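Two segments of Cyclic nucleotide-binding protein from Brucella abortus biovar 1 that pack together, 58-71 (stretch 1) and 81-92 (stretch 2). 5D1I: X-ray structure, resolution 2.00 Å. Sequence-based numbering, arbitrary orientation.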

# COMPACT_ATOMS: atom_id res chain seq x y z
N ASP A 58 -13.63 -0.46 10.14
CA ASP A 58 -14.47 -0.29 8.95
C ASP A 58 -13.90 0.75 8.00
O ASP A 58 -14.58 1.23 7.09
CB ASP A 58 -15.90 0.10 9.35
CG ASP A 58 -15.96 1.40 10.14
OD1 ASP A 58 -14.93 2.09 10.28
OD2 ASP A 58 -17.06 1.73 10.63
N CYS A 59 -12.64 1.12 8.22
CA CYS A 59 -12.02 2.15 7.40
C CYS A 59 -10.51 2.06 7.45
O CYS A 59 -9.95 1.48 8.38
CB CYS A 59 -12.47 3.54 7.85
SG CYS A 59 -11.86 4.00 9.49
N ALA A 60 -9.87 2.65 6.45
CA ALA A 60 -8.42 2.70 6.38
C ALA A 60 -7.94 4.13 6.50
O ALA A 60 -8.64 5.07 6.09
CB ALA A 60 -7.92 2.07 5.09
N TYR A 61 -6.76 4.30 7.06
CA TYR A 61 -6.14 5.61 7.19
C TYR A 61 -4.84 5.64 6.40
O TYR A 61 -4.01 4.74 6.53
CB TYR A 61 -5.85 5.95 8.65
CG TYR A 61 -7.08 5.99 9.54
CD1 TYR A 61 -7.79 7.16 9.71
CD2 TYR A 61 -7.50 4.85 10.22
CE1 TYR A 61 -8.91 7.21 10.52
CE2 TYR A 61 -8.62 4.89 11.04
CZ TYR A 61 -9.32 6.07 11.18
OH TYR A 61 -10.43 6.13 11.99
N ILE A 62 -4.65 6.67 5.59
CA ILE A 62 -3.40 6.85 4.88
C ILE A 62 -2.74 8.11 5.39
O ILE A 62 -3.36 9.17 5.44
CB ILE A 62 -3.60 6.94 3.34
CG1 ILE A 62 -4.20 5.64 2.79
CG2 ILE A 62 -2.28 7.22 2.66
CD1 ILE A 62 -5.72 5.61 2.79
N ILE A 63 -1.48 8.00 5.80
CA ILE A 63 -0.75 9.14 6.32
C ILE A 63 -0.28 10.05 5.20
O ILE A 63 0.33 9.59 4.23
CB ILE A 63 0.47 8.71 7.15
CG1 ILE A 63 0.04 7.82 8.32
CG2 ILE A 63 1.23 9.93 7.67
CD1 ILE A 63 1.20 7.31 9.15
N VAL A 64 -0.58 11.34 5.33
CA VAL A 64 -0.10 12.34 4.39
C VAL A 64 1.15 13.02 4.95
O VAL A 64 2.21 13.01 4.33
CB VAL A 64 -1.17 13.40 4.09
CG1 VAL A 64 -0.62 14.49 3.18
CG2 VAL A 64 -2.40 12.75 3.47
N THR A 65 1.01 13.63 6.13
CA THR A 65 2.15 14.19 6.83
C THR A 65 2.13 13.77 8.30
O THR A 65 1.06 13.56 8.86
CB THR A 65 2.19 15.74 6.75
OG1 THR A 65 1.00 16.28 7.35
CG2 THR A 65 2.28 16.20 5.31
N GLY A 66 3.30 13.64 8.90
CA GLY A 66 3.39 13.32 10.32
C GLY A 66 3.96 11.95 10.61
O GLY A 66 4.44 11.25 9.72
N THR A 67 3.91 11.56 11.88
CA THR A 67 4.46 10.29 12.32
C THR A 67 3.54 9.61 13.32
O THR A 67 3.06 10.24 14.28
CB THR A 67 5.86 10.46 12.95
OG1 THR A 67 6.70 11.21 12.08
CG2 THR A 67 6.49 9.10 13.22
N ILE A 68 3.31 8.32 13.10
CA ILE A 68 2.46 7.53 13.97
C ILE A 68 3.25 6.32 14.47
O ILE A 68 3.87 5.61 13.68
CB ILE A 68 1.19 7.06 13.23
CG1 ILE A 68 0.20 8.22 13.09
CG2 ILE A 68 0.54 5.88 13.95
CD1 ILE A 68 -0.99 7.89 12.21
N THR A 69 3.23 6.10 15.78
CA THR A 69 3.85 4.91 16.34
C THR A 69 2.83 3.78 16.45
O THR A 69 1.76 3.95 17.03
CB THR A 69 4.45 5.19 17.73
OG1 THR A 69 5.57 6.06 17.58
CG2 THR A 69 4.91 3.91 18.39
N LEU A 70 3.17 2.63 15.87
CA LEU A 70 2.36 1.42 16.00
C LEU A 70 2.84 0.63 17.21
O LEU A 70 4.04 0.50 17.42
CB LEU A 70 2.45 0.56 14.74
CG LEU A 70 2.14 1.24 13.40
CD1 LEU A 70 2.22 0.22 12.28
CD2 LEU A 70 0.77 1.90 13.44
N PHE A 71 1.91 0.10 17.99
CA PHE A 71 2.29 -0.60 19.21
C PHE A 71 1.34 -1.74 19.55
O PHE A 71 0.23 -1.82 19.03
CB PHE A 71 2.36 0.39 20.38
CG PHE A 71 1.07 1.13 20.65
CD1 PHE A 71 0.10 0.58 21.47
CD2 PHE A 71 0.84 2.38 20.09
CE1 PHE A 71 -1.08 1.26 21.72
CE2 PHE A 71 -0.33 3.06 20.34
CZ PHE A 71 -1.30 2.51 21.16
N ILE A 81 6.01 -1.13 18.28
CA ILE A 81 6.40 -1.95 17.15
C ILE A 81 7.39 -1.18 16.28
O ILE A 81 8.57 -1.53 16.20
CB ILE A 81 5.19 -2.36 16.29
CG1 ILE A 81 4.16 -3.10 17.14
CG2 ILE A 81 5.64 -3.22 15.13
CD1 ILE A 81 2.92 -3.47 16.39
N ARG A 82 6.90 -0.12 15.64
CA ARG A 82 7.70 0.71 14.75
C ARG A 82 6.92 1.98 14.41
O ARG A 82 5.71 2.02 14.58
CB ARG A 82 8.04 -0.05 13.47
CG ARG A 82 6.83 -0.28 12.57
CD ARG A 82 7.18 -1.03 11.29
NE ARG A 82 6.22 -0.70 10.24
CZ ARG A 82 5.07 -1.32 10.06
NH1 ARG A 82 4.72 -2.32 10.86
NH2 ARG A 82 4.25 -0.94 9.08
N PRO A 83 7.62 3.02 13.95
CA PRO A 83 6.91 4.22 13.47
C PRO A 83 6.51 4.12 12.00
O PRO A 83 7.17 3.43 11.23
CB PRO A 83 7.93 5.33 13.68
CG PRO A 83 9.25 4.65 13.51
CD PRO A 83 9.07 3.26 14.08
N VAL A 84 5.42 4.80 11.62
CA VAL A 84 5.05 4.90 10.21
C VAL A 84 4.86 6.36 9.81
O VAL A 84 4.48 7.19 10.64
CB VAL A 84 3.76 4.10 9.89
CG1 VAL A 84 4.06 2.61 9.84
CG2 VAL A 84 2.66 4.42 10.91
N GLY A 85 5.12 6.66 8.54
CA GLY A 85 5.06 8.03 8.06
C GLY A 85 4.29 8.14 6.76
O GLY A 85 3.52 7.25 6.42
N PRO A 86 4.51 9.24 6.02
CA PRO A 86 3.80 9.53 4.77
C PRO A 86 3.72 8.32 3.84
O PRO A 86 4.72 7.64 3.61
CB PRO A 86 4.63 10.64 4.14
CG PRO A 86 5.22 11.36 5.31
CD PRO A 86 5.51 10.28 6.33
N GLY A 87 2.51 8.03 3.35
CA GLY A 87 2.32 6.93 2.43
C GLY A 87 1.85 5.64 3.09
O GLY A 87 1.29 4.78 2.42
N ALA A 88 2.08 5.51 4.39
CA ALA A 88 1.68 4.29 5.08
C ALA A 88 0.16 4.21 5.15
O ALA A 88 -0.51 5.23 5.34
CB ALA A 88 2.28 4.23 6.49
N ILE A 89 -0.38 3.01 4.99
CA ILE A 89 -1.81 2.81 5.14
C ILE A 89 -2.08 1.89 6.32
O ILE A 89 -1.39 0.88 6.52
CB ILE A 89 -2.46 2.25 3.86
CG1 ILE A 89 -3.97 2.11 4.04
CG2 ILE A 89 -1.85 0.91 3.46
CD1 ILE A 89 -4.71 1.84 2.76
N LEU A 90 -3.06 2.26 7.13
CA LEU A 90 -3.47 1.46 8.27
C LEU A 90 -4.90 0.97 8.08
O LEU A 90 -5.81 1.77 7.88
CB LEU A 90 -3.35 2.26 9.56
CG LEU A 90 -2.00 2.93 9.83
CD1 LEU A 90 -2.05 3.72 11.13
CD2 LEU A 90 -0.89 1.89 9.88
N GLY A 91 -5.09 -0.35 8.13
CA GLY A 91 -6.41 -0.93 8.01
C GLY A 91 -6.87 -1.14 6.57
O GLY A 91 -8.07 -1.13 6.30
N GLU A 92 -5.93 -1.34 5.66
CA GLU A 92 -6.28 -1.57 4.26
C GLU A 92 -7.20 -2.77 4.09
O GLU A 92 -8.12 -2.75 3.28
CB GLU A 92 -5.02 -1.79 3.41
CG GLU A 92 -5.30 -1.82 1.91
CD GLU A 92 -4.07 -2.20 1.11
OE1 GLU A 92 -3.39 -3.17 1.49
OE2 GLU A 92 -3.77 -1.53 0.10

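The two stretches pair as two short antiparallel ladders separated by loops, burying 999 Å² in all. In the first, Tyr61 and Leu90 form a hydrogen-bonded pair, Tyr61 N to Leu90 O at 2.8 Å and Leu90 N to Tyr61 O at 2.7 Å. Ile63 continues the backbone bonding: its N donates to Ala88 O (3.0 Å) and its O accepts from Gly87 N (2.8 Å). In the second, Ile68 N reaches Val84 O at 2.9 Å and Val84 N reaches Ile68 O at 2.7 Å. Farther along, Leu70 N donates to Arg82 O (2.9 Å), while Leu70 O takes its shorter bond from Ile81 N (2.7 Å) and only a weak one from Arg82 N (3.4 Å).

The chain turns a corner at Val64, and stretch 2 follows with a type II turn from Gly85 to Ala88, closed by Ala88 N to Gly85 O at 3.0 Å. Side chains from both ladders converge in one hollow. Leu70 is the most extensively covered residue of the contact (121 Å²): its CD1 lies 3.9 Å from Val84 CG1, and its CD2 lies 3.9 Å from Leu90 CD2, bridging residues of different ladders. Ile68 fills in beside it, with CB 3.8 Å from Val84 CG2 and CG2 4.4 Å from Leu90 CD1. Ile63, with chi1 m and chi2 t, extends its CD1 against the notch formed by Val84 CG2 (3.7 Å) and Ala88 CB (4.2 Å). These branched aliphatic groups interlock without needing polar partners.

Arg82 borders this hydrophobic cluster. Leu70 CD1 lies over one face of the Arg82 guanidinium, 3.8 Å from Arg82 NH1, so the flat group offers a packing surface while NH1 and NH2 are hydrogen-bonded elsewhere in the structure.

Ile62 and Ile89 share another face of the first ladder, meeting through their CG1 atoms at 3.8 Å. Next to them Ala60, a low bump, sets CB 4.0 Å from Ile89 CD1 and 3.4 Å from Gly91 O. Gly91 suits its place twice over: its backbone angles call for glycine, and a CB would come within 3.0 Å of Cys59 O. Gly87 likewise has backbone angles that call for glycine, at the turn position that donates to Ile63 O.

At the exposed corner, the Pro86 ring lies against the bend, its CB 3.4 Å from Val64 O and its CD 3.7 Å from Gly66 O. Thr67 CG2 rests 4.1 Å from Pro83 CB, a looser contact nearer solvent.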